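Local coordinates for putative heme binding protein (Tannerella forsythia, PDB 6EU8) that probably binds heme as a member of the HmuY-like family, although its heme-binding properties differ from those of the Porphyromonas gingivalis protein, at residues A85-E90 and S158-K163. Numbering follows the deposited sequence.
Sequences AIATKE and SVFVVK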
loop_
_atom_site.group_PDB
_atom_site.type_symbol
_atom_site.label_atom_id
_atom_site.label_comp_id
_atom_site.label_asym_id
_atom_site.label_seq_id
_atom_site.Cartn_x
_atom_site.Cartn_y
_atom_site.Cartn_z
ATOM N N ALA A 85 0.930 -12.232 0.545
ATOM C CA ALA A 85 1.721 -11.860 1.730
ATOM C C ALA A 85 1.380 -12.641 2.999
ATOM O O ALA A 85 0.267 -13.131 3.151
ATOM C CB ALA A 85 1.518 -10.358 2.004
ATOM N N ILE A 86 2.381 -12.740 3.885
ATOM C CA ILE A 86 2.248 -13.149 5.299
ATOM C C ILE A 86 2.937 -12.174 6.227
ATOM O O ILE A 86 3.861 -11.465 5.839
ATOM C CB ILE A 86 2.862 -14.556 5.631
ATOM C CG1 ILE A 86 4.375 -14.598 5.352
ATOM C CG2 ILE A 86 2.139 -15.628 4.873
ATOM C CD1 ILE A 86 5.043 -15.891 5.795
ATOM N N ALA A 87 2.439 -12.124 7.473
ATOM C CA ALA A 87 3.139 -11.489 8.576
ATOM C C ALA A 87 3.826 -12.579 9.384
ATOM O O ALA A 87 3.151 -13.428 9.973
ATOM C CB ALA A 87 2.191 -10.703 9.474
ATOM N N THR A 88 5.143 -12.516 9.404
ATOM C CA THR A 88 5.936 -13.426 10.233
ATOM C C THR A 88 5.901 -12.973 11.683
ATOM O O THR A 88 5.530 -11.828 11.986
ATOM C CB THR A 88 7.413 -13.537 9.796
ATOM O OG1 THR A 88 8.190 -12.412 10.222
ATOM C CG2 THR A 88 7.581 -13.747 8.279
ATOM N N LYS A 89 6.332 -13.862 12.568
ATOM C CA LYS A 89 6.553 -13.540 13.980
ATOM C C LYS A 89 7.880 -12.873 14.267
ATOM O O LYS A 89 8.136 -12.495 15.415
ATOM C CB LYS A 89 6.428 -14.813 14.835
ATOM C CG LYS A 89 7.615 -15.773 14.745
ATOM C CD LYS A 89 7.432 -16.956 15.701
ATOM C CE LYS A 89 8.432 -18.080 15.427
ATOM N NZ LYS A 89 9.861 -17.755 15.731
ATOM N N GLU A 90 8.745 -12.736 13.263
ATOM C CA GLU A 90 10.082 -12.212 13.453
ATOM C C GLU A 90 10.120 -10.694 13.397
ATOM O O GLU A 90 9.262 -10.060 12.745
ATOM C CB GLU A 90 11.064 -12.799 12.408
ATOM C CG GLU A 90 11.071 -14.331 12.299
ATOM C CD GLU A 90 11.422 -15.072 13.599
ATOM O OE1 GLU A 90 12.115 -14.495 14.462
ATOM O OE2 GLU A 90 10.983 -16.232 13.754
ATOM N N SER A 158 6.437 -6.422 13.152
ATOM C CA SER A 158 6.618 -7.659 12.372
ATOM C C SER A 158 7.349 -7.434 11.042
ATOM O O SER A 158 7.178 -6.418 10.366
ATOM C CB SER A 158 5.282 -8.340 12.094
ATOM O OG SER A 158 4.557 -8.606 13.295
ATOM N N VAL A 159 8.181 -8.420 10.679
ATOM C CA VAL A 159 8.689 -8.552 9.299
ATOM C C VAL A 159 7.615 -9.249 8.463
ATOM O O VAL A 159 7.155 -10.346 8.798
ATOM C CB VAL A 159 10.012 -9.385 9.243
ATOM C CG1 VAL A 159 10.490 -9.609 7.808
ATOM C CG2 VAL A 159 11.123 -8.649 9.985
ATOM N N PHE A 160 7.205 -8.589 7.366
ATOM C CA PHE A 160 6.322 -9.164 6.353
ATOM C C PHE A 160 7.131 -9.829 5.233
ATOM O O PHE A 160 8.243 -9.400 4.930
ATOM C CB PHE A 160 5.350 -8.098 5.744
ATOM C CG PHE A 160 4.405 -7.494 6.752
ATOM C CD1 PHE A 160 4.802 -6.418 7.530
ATOM C CD2 PHE A 160 3.134 -7.987 6.905
ATOM C CE1 PHE A 160 3.944 -5.856 8.506
ATOM C CE2 PHE A 160 2.263 -7.426 7.853
ATOM C CZ PHE A 160 2.669 -6.358 8.650
ATOM N N VAL A 161 6.563 -10.878 4.655
ATOM C CA VAL A 161 7.127 -11.462 3.437
ATOM C C VAL A 161 6.062 -11.419 2.340
ATOM O O VAL A 161 4.934 -11.858 2.542
ATOM C CB VAL A 161 7.662 -12.892 3.646
ATOM C CG1 VAL A 161 8.264 -13.393 2.323
ATOM C CG2 VAL A 161 8.729 -12.918 4.763
ATOM N N VAL A 162 6.450 -10.902 1.182
ATOM C CA VAL A 162 5.575 -10.783 0.024
ATOM C C VAL A 162 6.191 -11.545 -1.158
ATOM O O VAL A 162 7.348 -11.294 -1.499
ATOM C CB VAL A 162 5.366 -9.312 -0.384
ATOM C CG1 VAL A 162 4.223 -9.195 -1.377
ATOM C CG2 VAL A 162 5.055 -8.427 0.837
ATOM N N LYS A 163 5.385 -12.415 -1.763
ATOM C CA LYS A 163 5.750 -13.177 -2.991
ATOM C C LYS A 163 5.120 -12.520 -4.199
ATOM O O LYS A 163 3.894 -12.234 -4.175
ATOM C CB LYS A 163 5.208 -14.616 -2.929
ATOM C CG LYS A 163 5.747 -15.482 -1.809
ATOM C CD LYS A 163 4.876 -16.704 -1.483
ATOM C CE LYS A 163 5.009 -17.831 -2.485
ATOM N NZ LYS A 163 4.568 -19.102 -1.850
#
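Ile86 and Val161 form the hydrogen-bonded pair at the centre of an antiparallel beta pairing, which continues past the strand end into an ST turn at Thr88. The case illustrates how a beta pairing can be carried beyond regular strand by a threonine whose hydroxyl both donates across, to Val159 O, and accepts locally, from Glu90 N. Ile86 N donates to Val161 O over 3.0 Å in a nearly straight bond (167°), and Val161 N returns the bond to Ile86 O. The two side chains lie side by side on one face of the sheet, with CG1 of Ile86 4.1 Å from CB of Val161. CG1 stands between the backbone N and the carbonyl carbon of Ile86 (chi1 61°), where it also comes near Val161 O. The opposite face carries the non-hydrogen-bonded pairs: Ala85 meets CG2 of Val162, while CB of Ala87 sits obliquely against the Phe160 ring, 3.7 Å from CE2.

Beyond Ala87 the pairing of segments 85-90 and 158-163 goes on through bonds that include a side-chain hydroxyl, Thr88 OG1. The bond from Glu90 N to this oxygen closes the ST turn, and Glu90 O in turn receives Val159 N at 2.9 Å. The other branch of Thr88 packs its CG2 3.8 Å from CG2 of Val161, prolonging the apolar row begun by Ile86.

Further out, strand 84-87 also pairs with strand 105-111, and strand 160-163 with strand 169-178, so the contact joins interior strands of the large antiparallel sheet. Tyr104 touches Ile86, and Thr142 packs against Phe160. Val159 O is gripped twice by Thr88, by its backbone N at 3.0 Å and by OG1 at 2.7 Å, the hydroxyl standing at 133° to the C=O and tilted 20° from the carbonyl plane.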